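Local structure of carboxypeptidase 1 (Deinococcus radiodurans str. R1, 5GIV) at residues S429-A434 and T480-T485; A177-A182 and P488-L493; A434-A439 and S453-W458. The protein probably removes amino acids one after another from the C-terminus of peptides with broad specificity, as a zinc-dependent carboxypeptidase of the M32 family. All blocks are in the same frame, centred on the assembly; numbering follows the deposited sequence.

Contact 1. Residues S429-A434 and T480-T485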
ATOM      1  N   SER A 429       2.687  15.700  27.995  1.00 20.80           N
ATOM      2  CA  SER A 429       1.329  15.163  27.930  1.00 20.81           C
ATOM      3  C   SER A 429       0.464  15.709  29.063  1.00 21.02           C
ATOM      4  O   SER A 429      -0.670  16.145  28.833  1.00 21.03           O
ATOM      5  CB  SER A 429       1.357  13.630  27.958  1.00 20.77           C
ATOM      6  OG  SER A 429       1.792  13.125  29.207  1.00 20.90           O
ATOM      7  N   ALA A 430       0.985  15.690  30.296  1.00 23.88           N
ATOM      8  CA  ALA A 430       0.231  16.221  31.434  1.00 24.10           C
ATOM      9  C   ALA A 430       0.139  17.743  31.403  1.00 24.15           C
ATOM     10  O   ALA A 430      -0.865  18.311  31.850  1.00 24.30           O
ATOM     11  CB  ALA A 430       0.858  15.761  32.749  1.00 24.25           C
ATOM     12  N   GLN A 431       1.183  18.418  30.915  1.00 19.42           N
ATOM     13  CA  GLN A 431       1.152  19.874  30.826  1.00 19.45           C
ATOM     14  C   GLN A 431       0.084  20.328  29.840  1.00 19.32           C
ATOM     15  O   GLN A 431      -0.705  21.231  30.137  1.00 19.41           O
ATOM     16  CB  GLN A 431       2.537  20.399  30.432  1.00 19.37           C
ATOM     17  CG  GLN A 431       2.682  21.920  30.361  1.00 19.41           C
ATOM     18  CD  GLN A 431       4.151  22.367  30.287  1.00 19.39           C
ATOM     19  OE1 GLN A 431       5.058  21.592  30.586  1.00 19.39           O
ATOM     20  NE2 GLN A 431       4.382  23.620  29.880  1.00 19.34           N
ATOM     21  N   PHE A 432       0.036  19.705  28.657  1.00 20.36           N
ATOM     22  CA  PHE A 432      -1.026  20.029  27.712  1.00 20.22           C
ATOM     23  C   PHE A 432      -2.389  19.661  28.275  1.00 20.32           C
ATOM     24  O   PHE A 432      -3.353  20.421  28.142  1.00 20.33           O
ATOM     25  CB  PHE A 432      -0.807  19.307  26.381  1.00 20.00           C
ATOM     26  CG  PHE A 432       0.207  19.960  25.505  1.00 19.86           C
ATOM     27  CD1 PHE A 432       0.047  21.283  25.113  1.00 19.82           C
ATOM     28  CD2 PHE A 432       1.314  19.260  25.063  1.00 19.77           C
ATOM     29  CE1 PHE A 432       0.978  21.894  24.307  1.00 19.70           C
ATOM     30  CE2 PHE A 432       2.252  19.868  24.248  1.00 19.67           C
ATOM     31  CZ  PHE A 432       2.088  21.185  23.872  1.00 19.64           C
ATOM     32  N   TYR A 433      -2.483  18.508  28.925  1.00 21.07           N
ATOM     33  CA  TYR A 433      -3.780  18.048  29.392  1.00 21.15           C
ATOM     34  C   TYR A 433      -4.352  18.991  30.441  1.00 21.38           C
ATOM     35  O   TYR A 433      -5.535  19.345  30.379  1.00 21.39           O
ATOM     36  CB  TYR A 433      -3.650  16.640  29.944  1.00 21.21           C
ATOM     37  CG  TYR A 433      -4.945  16.047  30.398  1.00 21.31           C
ATOM     38  CD1 TYR A 433      -5.782  15.407  29.497  1.00 21.17           C
ATOM     39  CD2 TYR A 433      -5.339  16.122  31.735  1.00 21.55           C
ATOM     40  CE1 TYR A 433      -6.976  14.846  29.911  1.00 21.26           C
ATOM     41  CE2 TYR A 433      -6.535  15.567  32.157  1.00 21.63           C
ATOM     42  CZ  TYR A 433      -7.347  14.929  31.240  1.00 21.48           C
ATOM     43  OH  TYR A 433      -8.533  14.370  31.649  1.00 21.57           O
ATOM     44  N   ALA A 434      -3.521  19.418  31.402  1.00 24.83           N
ATOM     45  CA  ALA A 434      -3.987  20.307  32.465  1.00 25.07           C
ATOM     46  C   ALA A 434      -4.461  21.638  31.900  1.00 25.01           C
ATOM     47  O   ALA A 434      -5.433  22.223  32.395  1.00 25.13           O
ATOM     48  CB  ALA A 434      -2.883  20.527  33.497  1.00 25.26           C
ATOM     49  N   THR A 480      -0.069  26.595  26.950  1.00 21.19           N
ATOM     50  CA  THR A 480      -0.186  26.250  28.363  1.00 21.42           C
ATOM     51  C   THR A 480       0.219  27.369  29.317  1.00 21.62           C
ATOM     52  O   THR A 480       0.063  27.202  30.534  1.00 21.86           O
ATOM     53  CB  THR A 480       0.647  24.995  28.688  1.00 21.43           C
ATOM     54  OG1 THR A 480       2.035  25.329  28.731  1.00 21.42           O
ATOM     55  CG2 THR A 480       0.432  23.915  27.646  1.00 21.23           C
ATOM     56  N   GLY A 481       0.730  28.488  28.809  1.00 27.23           N
ATOM     57  CA  GLY A 481       1.076  29.625  29.627  1.00 27.41           C
ATOM     58  C   GLY A 481       2.463  29.598  30.233  1.00 27.52           C
ATOM     59  O   GLY A 481       2.849  30.576  30.885  1.00 27.67           O
ATOM     60  N   GLN A 482       3.235  28.534  30.014  1.00 31.04           N
ATOM     61  CA  GLN A 482       4.573  28.423  30.576  1.00 31.11           C
ATOM     62  C   GLN A 482       5.412  27.488  29.715  1.00 30.89           C
ATOM     63  O   GLN A 482       4.894  26.748  28.875  1.00 30.72           O
ATOM     64  CB  GLN A 482       4.528  27.918  32.016  1.00 31.37           C
ATOM     65  CG  GLN A 482       3.724  26.646  32.172  1.00 31.38           C
ATOM     66  CD  GLN A 482       3.637  26.186  33.612  1.00 31.66           C
ATOM     67  OE1 GLN A 482       4.531  26.444  34.412  1.00 31.83           O
ATOM     68  NE2 GLN A 482       2.556  25.502  33.948  1.00 31.74           N
ATOM     69  N   ALA A 483       6.724  27.541  29.930  1.00 17.80           N
ATOM     70  CA  ALA A 483       7.651  26.673  29.228  1.00 17.75           C
ATOM     71  C   ALA A 483       7.553  25.247  29.775  1.00 17.67           C
ATOM     72  O   ALA A 483       6.849  24.969  30.757  1.00 17.65           O
ATOM     73  CB  ALA A 483       9.077  27.210  29.356  1.00 17.76           C
ATOM     74  N   LEU A 484       8.298  24.339  29.152  1.00 22.60           N
ATOM     75  CA  LEU A 484       8.305  22.949  29.580  1.00 22.62           C
ATOM     76  C   LEU A 484       8.591  22.843  31.072  1.00 22.86           C
ATOM     77  O   LEU A 484       9.557  23.421  31.573  1.00 22.95           O
ATOM     78  CB  LEU A 484       9.348  22.172  28.771  1.00 22.47           C
ATOM     79  CG  LEU A 484       9.650  20.719  29.138  1.00 22.49           C
ATOM     80  CD1 LEU A 484       8.407  19.870  29.014  1.00 22.48           C
ATOM     81  CD2 LEU A 484      10.740  20.173  28.219  1.00 22.31           C
ATOM     82  N   THR A 485       7.721  22.135  31.791  1.00 18.29           N
ATOM     83  CA  THR A 485       7.931  21.896  33.209  1.00 18.52           C
ATOM     84  C   THR A 485       7.387  20.526  33.585  1.00 18.54           C
ATOM     85  O   THR A 485       6.308  20.136  33.136  1.00 18.47           O
ATOM     86  CB  THR A 485       7.272  22.981  34.080  1.00 18.75           C
ATOM     87  OG1 THR A 485       7.243  22.549  35.450  1.00 19.00           O
ATOM     88  CG2 THR A 485       5.857  23.261  33.617  1.00 18.72           C
TER

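Contact 2. Residues A177-A182 and P488-L493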
ATOM      1  N   ALA A 177      16.914  14.521  36.113  1.00 25.53           N
ATOM      2  CA  ALA A 177      17.166  14.527  37.551  1.00 25.75           C
ATOM      3  C   ALA A 177      15.876  14.711  38.336  1.00 25.91           C
ATOM      4  O   ALA A 177      15.631  14.012  39.328  1.00 26.00           O
ATOM      5  CB  ALA A 177      18.170  15.626  37.901  1.00 25.87           C
ATOM      6  N   GLU A 178      15.035  15.643  37.900  1.00 37.12           N
ATOM      7  CA  GLU A 178      13.781  15.889  38.595  1.00 37.30           C
ATOM      8  C   GLU A 178      12.859  14.672  38.525  1.00 37.20           C
ATOM      9  O   GLU A 178      12.238  14.300  39.528  1.00 37.34           O
ATOM     10  CB  GLU A 178      13.125  17.134  38.011  1.00 37.34           C
ATOM     11  CG  GLU A 178      12.050  17.730  38.869  1.00 37.60           C
ATOM     12  CD  GLU A 178      11.543  19.028  38.282  1.00 37.65           C
ATOM     13  OE1 GLU A 178      12.168  19.503  37.302  1.00 37.48           O
ATOM     14  OE2 GLU A 178      10.567  19.594  38.832  1.00 37.85           O
ATOM     15  N   LEU A 179      12.748  14.039  37.347  1.00 21.77           N
ATOM     16  CA  LEU A 179      11.895  12.855  37.240  1.00 21.66           C
ATOM     17  C   LEU A 179      12.451  11.700  38.067  1.00 21.66           C
ATOM     18  O   LEU A 179      11.697  10.976  38.726  1.00 21.70           O
ATOM     19  CB  LEU A 179      11.726  12.437  35.783  1.00 21.41           C
ATOM     20  CG  LEU A 179      11.037  13.430  34.844  1.00 21.37           C
ATOM     21  CD1 LEU A 179      10.867  12.812  33.447  1.00 21.13           C
ATOM     22  CD2 LEU A 179       9.718  13.934  35.412  1.00 21.50           C
ATOM     23  N   ARG A 180      13.769  11.506  38.026  1.00 35.06           N
ATOM     24  CA  ARG A 180      14.407  10.465  38.824  1.00 35.06           C
ATOM     25  C   ARG A 180      14.150  10.671  40.313  1.00 35.31           C
ATOM     26  O   ARG A 180      13.787   9.729  41.031  1.00 35.33           O
ATOM     27  CB  ARG A 180      15.905  10.462  38.522  1.00 35.01           C
ATOM     28  CG  ARG A 180      16.704   9.319  39.103  1.00 34.99           C
ATOM     29  CD  ARG A 180      18.158   9.474  38.689  1.00 34.94           C
ATOM     30  NE  ARG A 180      18.662   8.304  37.976  1.00 34.75           N
ATOM     31  CZ  ARG A 180      19.597   8.352  37.027  1.00 34.64           C
ATOM     32  NH1 ARG A 180      20.129   9.516  36.660  1.00 34.70           N
ATOM     33  NH2 ARG A 180      20.002   7.231  36.436  1.00 34.46           N
ATOM     34  N   ALA A 181      14.343  11.906  40.799  1.00 24.79           N
ATOM     35  CA  ALA A 181      14.168  12.191  42.224  1.00 25.06           C
ATOM     36  C   ALA A 181      12.738  11.948  42.683  1.00 25.13           C
ATOM     37  O   ALA A 181      12.517  11.498  43.811  1.00 25.28           O
ATOM     38  CB  ALA A 181      14.576  13.633  42.534  1.00 25.25           C
ATOM     39  N   ALA A 182      11.755  12.231  41.832  1.00 19.47           N
ATOM     40  CA  ALA A 182      10.361  12.055  42.225  1.00 19.56           C
ATOM     41  C   ALA A 182       9.825  10.663  41.891  1.00 19.35           C
ATOM     42  O   ALA A 182       9.063  10.090  42.681  1.00 19.42           O
ATOM     43  CB  ALA A 182       9.483  13.126  41.564  1.00 19.58           C
ATOM     44  N   PRO A 488       3.315  19.687  36.252  1.00 18.57           N
ATOM     45  CA  PRO A 488       2.016  19.032  36.019  1.00 18.53           C
ATOM     46  C   PRO A 488       2.142  17.526  35.888  1.00 18.41           C
ATOM     47  O   PRO A 488       1.268  16.782  36.358  1.00 18.47           O
ATOM     48  CB  PRO A 488       1.520  19.694  34.722  1.00 18.35           C
ATOM     49  CG  PRO A 488       2.262  21.006  34.660  1.00 18.37           C
ATOM     50  CD  PRO A 488       3.605  20.735  35.259  1.00 18.44           C
ATOM     51  N   TYR A 489       3.231  17.066  35.270  1.00 23.25           N
ATOM     52  CA  TYR A 489       3.478  15.637  35.110  1.00 23.11           C
ATOM     53  C   TYR A 489       3.643  14.945  36.454  1.00 23.27           C
ATOM     54  O   TYR A 489       3.003  13.922  36.715  1.00 23.25           O
ATOM     55  CB  TYR A 489       4.714  15.436  34.229  1.00 22.91           C
ATOM     56  CG  TYR A 489       5.111  14.002  33.951  1.00 22.76           C
ATOM     57  CD1 TYR A 489       4.217  13.109  33.363  1.00 22.64           C
ATOM     58  CD2 TYR A 489       6.412  13.561  34.196  1.00 22.72           C
ATOM     59  CE1 TYR A 489       4.591  11.803  33.083  1.00 22.50           C
ATOM     60  CE2 TYR A 489       6.796  12.261  33.915  1.00 22.57           C
ATOM     61  CZ  TYR A 489       5.884  11.388  33.353  1.00 22.46           C
ATOM     62  OH  TYR A 489       6.263  10.101  33.063  1.00 22.32           O
ATOM     63  N   LEU A 490       4.499  15.486  37.327  1.00 22.97           N
ATOM     64  CA  LEU A 490       4.727  14.836  38.613  1.00 23.11           C
ATOM     65  C   LEU A 490       3.495  14.920  39.498  1.00 23.30           C
ATOM     66  O   LEU A 490       3.195  13.982  40.246  1.00 23.34           O
ATOM     67  CB  LEU A 490       5.938  15.446  39.313  1.00 23.26           C
ATOM     68  CG  LEU A 490       7.263  15.270  38.563  1.00 23.06           C
ATOM     69  CD1 LEU A 490       8.407  15.914  39.326  1.00 23.21           C
ATOM     70  CD2 LEU A 490       7.548  13.781  38.269  1.00 22.86           C
ATOM     71  N   LYS A 491       2.756  16.024  39.418  1.00 23.05           N
ATOM     72  CA  LYS A 491       1.528  16.125  40.195  1.00 23.22           C
ATOM     73  C   LYS A 491       0.517  15.071  39.761  1.00 23.06           C
ATOM     74  O   LYS A 491      -0.135  14.441  40.602  1.00 23.14           O
ATOM     75  CB  LYS A 491       0.914  17.513  40.039  1.00 23.36           C
ATOM     76  CG  LYS A 491      -0.368  17.651  40.833  1.00 23.56           C
ATOM     77  CD  LYS A 491      -1.039  18.999  40.655  1.00 23.70           C
ATOM     78  CE  LYS A 491      -2.389  18.979  41.377  1.00 23.89           C
ATOM     79  NZ  LYS A 491      -3.268  20.151  41.065  1.00 23.98           N
ATOM     80  N   TYR A 492       0.399  14.849  38.448  1.00 20.69           N
ATOM     81  CA  TYR A 492      -0.555  13.876  37.927  1.00 20.54           C
ATOM     82  C   TYR A 492      -0.227  12.465  38.402  1.00 20.46           C
ATOM     83  O   TYR A 492      -1.114  11.731  38.845  1.00 20.47           O
ATOM     84  CB  TYR A 492      -0.590  13.950  36.395  1.00 20.33           C
ATOM     85  CG  TYR A 492      -0.931  12.637  35.716  1.00 20.13           C
ATOM     86  CD1 TYR A 492      -2.205  12.099  35.813  1.00 20.15           C
ATOM     87  CD2 TYR A 492       0.015  11.954  34.958  1.00 19.94           C
ATOM     88  CE1 TYR A 492      -2.529  10.918  35.201  1.00 19.99           C
ATOM     89  CE2 TYR A 492      -0.299  10.762  34.334  1.00 19.79           C
ATOM     90  CZ  TYR A 492      -1.576  10.246  34.462  1.00 19.81           C
ATOM     91  OH  TYR A 492      -1.913   9.055  33.863  1.00 19.66           O
ATOM     92  N   LEU A 493       1.042  12.064  38.311  1.00 20.62           N
ATOM     93  CA  LEU A 493       1.416  10.703  38.686  1.00 20.52           C
ATOM     94  C   LEU A 493       1.291  10.496  40.191  1.00 20.73           C
ATOM     95  O   LEU A 493       0.687   9.513  40.650  1.00 20.69           O
ATOM     96  CB  LEU A 493       2.838  10.414  38.214  1.00 20.39           C
ATOM     97  CG  LEU A 493       3.050  10.331  36.704  1.00 20.17           C
ATOM     98  CD1 LEU A 493       4.534  10.203  36.410  1.00 20.08           C
ATOM     99  CD2 LEU A 493       2.276   9.157  36.124  1.00 20.02           C
TER

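Contact 3. Residues A434-A439 and S453-W458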
ATOM      1  N   ALA A 434      -3.521  19.418  31.402  1.00 24.83           N
ATOM      2  CA  ALA A 434      -3.987  20.307  32.465  1.00 25.07           C
ATOM      3  C   ALA A 434      -4.461  21.638  31.900  1.00 25.01           C
ATOM      4  O   ALA A 434      -5.433  22.223  32.395  1.00 25.13           O
ATOM      5  CB  ALA A 434      -2.883  20.527  33.497  1.00 25.26           C
ATOM      6  N   ALA A 435      -3.767  22.151  30.883  1.00 22.77           N
ATOM      7  CA  ALA A 435      -4.240  23.361  30.226  1.00 22.69           C
ATOM      8  C   ALA A 435      -5.611  23.134  29.604  1.00 22.60           C
ATOM      9  O   ALA A 435      -6.464  24.030  29.626  1.00 22.65           O
ATOM     10  CB  ALA A 435      -3.234  23.827  29.175  1.00 22.48           C
ATOM     11  N   ALA A 436      -5.847  21.940  29.047  1.00 21.48           N
ATOM     12  CA  ALA A 436      -7.149  21.636  28.458  1.00 21.40           C
ATOM     13  C   ALA A 436      -8.250  21.569  29.515  1.00 21.60           C
ATOM     14  O   ALA A 436      -9.380  22.010  29.266  1.00 21.59           O
ATOM     15  CB  ALA A 436      -7.087  20.327  27.675  1.00 21.24           C
ATOM     16  N   GLU A 437      -7.953  21.018  30.692  1.00 34.75           N
ATOM     17  CA  GLU A 437      -8.965  20.975  31.744  1.00 34.95           C
ATOM     18  C   GLU A 437      -9.197  22.360  32.341  1.00 35.10           C
ATOM     19  O   GLU A 437     -10.339  22.738  32.622  1.00 35.16           O
ATOM     20  CB  GLU A 437      -8.572  19.958  32.818  1.00 35.15           C
ATOM     21  CG  GLU A 437      -9.273  20.140  34.176  1.00 35.44           C
ATOM     22  CD  GLU A 437     -10.777  19.799  34.188  1.00 35.45           C
ATOM     23  OE1 GLU A 437     -11.290  19.180  33.218  1.00 35.29           O
ATOM     24  OE2 GLU A 437     -11.447  20.153  35.197  1.00 35.64           O
ATOM     25  N   ALA A 438      -8.134  23.147  32.511  1.00 21.43           N
ATOM     26  CA  ALA A 438      -8.305  24.521  32.979  1.00 21.56           C
ATOM     27  C   ALA A 438      -9.252  25.308  32.079  1.00 21.41           C
ATOM     28  O   ALA A 438     -10.070  26.101  32.564  1.00 21.53           O
ATOM     29  CB  ALA A 438      -6.948  25.221  33.057  1.00 21.59           C
ATOM     30  N   ALA A 439      -9.172  25.094  30.763  1.00 22.34           N
ATOM     31  CA  ALA A 439     -10.053  25.792  29.832  1.00 22.18           C
ATOM     32  C   ALA A 439     -11.407  25.116  29.659  1.00 22.15           C
ATOM     33  O   ALA A 439     -12.287  25.702  29.020  1.00 22.05           O
ATOM     34  CB  ALA A 439      -9.394  25.933  28.462  1.00 21.92           C
ATOM     35  N   SER A 453     -14.981  15.751  22.558  1.00 19.75           N
ATOM     36  CA  SER A 453     -14.906  16.883  21.650  1.00 19.64           C
ATOM     37  C   SER A 453     -14.293  18.117  22.301  1.00 19.70           C
ATOM     38  O   SER A 453     -13.610  18.895  21.621  1.00 19.61           O
ATOM     39  CB  SER A 453     -16.300  17.169  21.103  1.00 19.61           C
ATOM     40  OG  SER A 453     -17.215  17.330  22.161  1.00 19.73           O
ATOM     41  N   ARG A 454     -14.507  18.312  23.605  1.00 18.02           N
ATOM     42  CA  ARG A 454     -13.925  19.474  24.266  1.00 18.12           C
ATOM     43  C   ARG A 454     -12.419  19.319  24.433  1.00 18.12           C
ATOM     44  O   ARG A 454     -11.661  20.275  24.226  1.00 18.09           O
ATOM     45  CB  ARG A 454     -14.596  19.710  25.617  1.00 18.31           C
ATOM     46  CG  ARG A 454     -16.077  19.998  25.514  1.00 18.32           C
ATOM     47  CD  ARG A 454     -16.546  20.854  26.680  1.00 18.49           C
ATOM     48  NE  ARG A 454     -16.368  20.204  27.971  1.00 18.68           N
ATOM     49  CZ  ARG A 454     -16.357  20.857  29.128  1.00 18.87           C
ATOM     50  NH1 ARG A 454     -16.485  22.182  29.142  1.00 18.91           N
ATOM     51  NH2 ARG A 454     -16.197  20.196  30.267  1.00 19.03           N
ATOM     52  N   LEU A 455     -11.964  18.127  24.808  1.00 19.39           N
ATOM     53  CA  LEU A 455     -10.527  17.903  24.909  1.00 19.39           C
ATOM     54  C   LEU A 455      -9.875  17.949  23.532  1.00 19.19           C
ATOM     55  O   LEU A 455      -8.895  18.672  23.317  1.00 19.15           O
ATOM     56  CB  LEU A 455     -10.257  16.571  25.612  1.00 19.47           C
ATOM     57  CG  LEU A 455      -8.811  16.072  25.592  1.00 19.44           C
ATOM     58  CD1 LEU A 455      -7.867  17.037  26.316  1.00 19.54           C
ATOM     59  CD2 LEU A 455      -8.728  14.675  26.203  1.00 19.52           C
ATOM     60  N   HIS A 456     -10.432  17.211  22.575  1.00 20.43           N
ATOM     61  CA  HIS A 456      -9.887  17.213  21.221  1.00 20.26           C
ATOM     62  C   HIS A 456      -9.969  18.600  20.592  1.00 20.18           C
ATOM     63  O   HIS A 456      -9.004  19.064  19.969  1.00 20.10           O
ATOM     64  CB  HIS A 456     -10.617  16.165  20.378  1.00 20.19           C
ATOM     65  CG  HIS A 456     -10.084  16.012  18.991  1.00 20.05           C
ATOM     66  ND1 HIS A 456     -10.743  16.500  17.888  1.00 19.96           N
ATOM     67  CD2 HIS A 456      -8.936  15.463  18.529  1.00 20.00           C
ATOM     68  CE1 HIS A 456     -10.039  16.235  16.800  1.00 19.87           C
ATOM     69  NE2 HIS A 456      -8.934  15.611  17.164  1.00 19.88           N
ATOM     70  N   GLY A 457     -11.102  19.289  20.769  1.00 18.44           N
ATOM     71  CA  GLY A 457     -11.227  20.634  20.228  1.00 18.37           C
ATOM     72  C   GLY A 457     -10.168  21.569  20.777  1.00 18.43           C
ATOM     73  O   GLY A 457      -9.521  22.305  20.025  1.00 18.38           O
ATOM     74  N   TRP A 458      -9.938  21.516  22.089  1.00 21.55           N
ATOM     75  CA  TRP A 458      -8.901  22.350  22.682  1.00 21.62           C
ATOM     76  C   TRP A 458      -7.531  22.028  22.084  1.00 21.52           C
ATOM     77  O   TRP A 458      -6.774  22.931  21.716  1.00 21.46           O
ATOM     78  CB  TRP A 458      -8.884  22.154  24.202  1.00 21.84           C
ATOM     79  CG  TRP A 458      -8.003  23.152  24.899  1.00 21.96           C
ATOM     80  CD1 TRP A 458      -8.382  24.363  25.416  1.00 22.06           C
ATOM     81  CD2 TRP A 458      -6.597  23.035  25.146  1.00 21.97           C
ATOM     82  NE1 TRP A 458      -7.300  25.002  25.965  1.00 22.14           N
ATOM     83  CE2 TRP A 458      -6.191  24.213  25.815  1.00 22.09           C
ATOM     84  CE3 TRP A 458      -5.639  22.043  24.876  1.00 21.92           C
ATOM     85  CZ2 TRP A 458      -4.875  24.428  26.218  1.00 22.13           C
ATOM     86  CZ3 TRP A 458      -4.330  22.255  25.276  1.00 21.96           C
ATOM     87  CH2 TRP A 458      -3.958  23.439  25.940  1.00 22.07           C
TER

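Contact 1. Residues S429-A434 and T480-T485
A polar contact between a helix and a loop joins residues 429-434, on helix 420-439, to residues 480-485, which link helix 472-480 to helix 487-501. Gln431 carries most of it. Its CG lies anti to the backbone N (chi1 -177°) and the chain beyond is extended, so the amide reaches into the loop and both its ends are used. Gln431 OE1 accepts the backbone N-H of Thr485 at 3.0 Å, in the carbonyl plane and on a lone pair. Gln431 NE2 donates to Thr480 OG1 at 3.1 Å, nearly straight and close to its own amide plane; that hydroxyl is also hydrogen-bonded to Ile476 O. A second bond from Gln431 NE2, to Ala483 O at 2.9 Å, arrives above the plane of the backbone carbonyl. Three bonds thus fix the rotation of a buried amide. Beside them, Thr480 CG2 meets Phe432 CD1 at 3.7 Å. At Gln431 an alanine would remove the amide, and with all three bonds gone the loop would probably be held less firmly against helix 420-439. With Gly481 ending one helix at positive phi and Thr485 OG1 capping Gly487 N before the next, this is a helix-loop-helix connection stitched by a glutamine to a neighbouring helix of the M32 fold.

Contact 2. Residues A177-A182 and P488-L493
Two nearly parallel helices, their axes 11.1 Å apart at the closest and crossing at -16°, bring residues 177-182 and 488-493 together. The segments are 306 residues apart in sequence, and their pairing is plain helix-helix packing within the largely helical M32 fold, tying helix 169-193 to the C-terminal helix 487-501. No hydrogen bond crosses between them, and leucine side chains bridge the wide spacing. Leu490 does the most: its CG lies anti to the carbonyl carbon (chi1 -63°), and its two methyls divide the work. Leu490 CD1 sits 3.7 Å from Ala182 CB, the small side chain letting the branched tip come up close, and also brushes the aliphatic part of Glu178, whose CG is 4.1 Å away. The other methyl, Leu490 CD2, meets Leu179 CD2 at 3.6 Å. The same Leu179 methyl also reaches Tyr489, and Leu183 and Val427 extend this apolar core. The Tyr489 ring is held from more than one direction, since Leu493 CD1 of its own helix lies over one face, offset toward the rim, and the hydroxyl is hydrogen-bonded to Asn358 ND2. The side chain of Tyr489 is about 10 Å from that of the zinc ligand Glu296, near the site without being part of it. Across the helix pair the ring is met at its edge and in its plane, where Leu179 CD2 abuts Tyr489 CD2 at 3.5 Å.

Contact 3. Residues A434-A439 and S453-W458
Helix segments 434-439 and 453-458 cross steeply, at 118° between their N-to-C directions, with axes 9.6 Å apart at the closest approach and the backbones drawing nearest at Ala436 and Trp458. A single indole supplies most of the contact. Trp458 has CG anti to the backbone N (chi1 -170°), which carries the ring across to the other helix and lays one face against its backbone. Ala436 CA stands over the centre of that face in a CH-pi contact, 3.8 Å from the centroid of the five-membered ring, and the carbonyl carbon of Ala435 covers the same face nearer the rim. Alanines make such an approach possible, because no longer side chain holds the indole off. At the six-membered end Ala435 CB packs tightly on Trp458 CH2 at 3.3 Å, while at the pyrrole end Ala439 CB lies 3.4 Å from Trp458 NE1, approaching the ring obliquely. The two helices are joined through the short helix 443-448, and they pack across one another in the mostly helical M32 fold. The connection between them is held by polar bonds: Glu437 OE1 accepts the backbone N-H groups of Gly442 and Leu443, and Arg454 NE makes a salt bridge with Asp446 OD2. Deeper in the crossing, Ala436 CB is shared between Trp458 CE3 and Leu455 CD1, each 3.6 Å away. Leu455 passes the packing on to Leu301, Trp302 and Val306 of helix 292-306, the helix that contributes the zinc ligand Glu296.

Helix 420-439 ties the set together. Contacts 1 and 3 use successive turns of it and share Ala434, and Phe432 O lies 3.5 Å from Trp458 CZ3 where they meet. Contact 2 joins from another flank, with Ala430 CB 3.5 Å from Tyr489 CA; helix 487-501 begins just after the loop of contact 1. Contacts 2 and 3 do not touch. Chemistry follows place. Contact 2 is the buried one and is wholly apolar, aliphatic tips meeting a tyrosine edge. The other two are partly buried: contact 1 ties two loop backbone groups and a threonine hydroxyl to one side-chain amide, whereas contact 3 lays an indole on an alanine-lined helix.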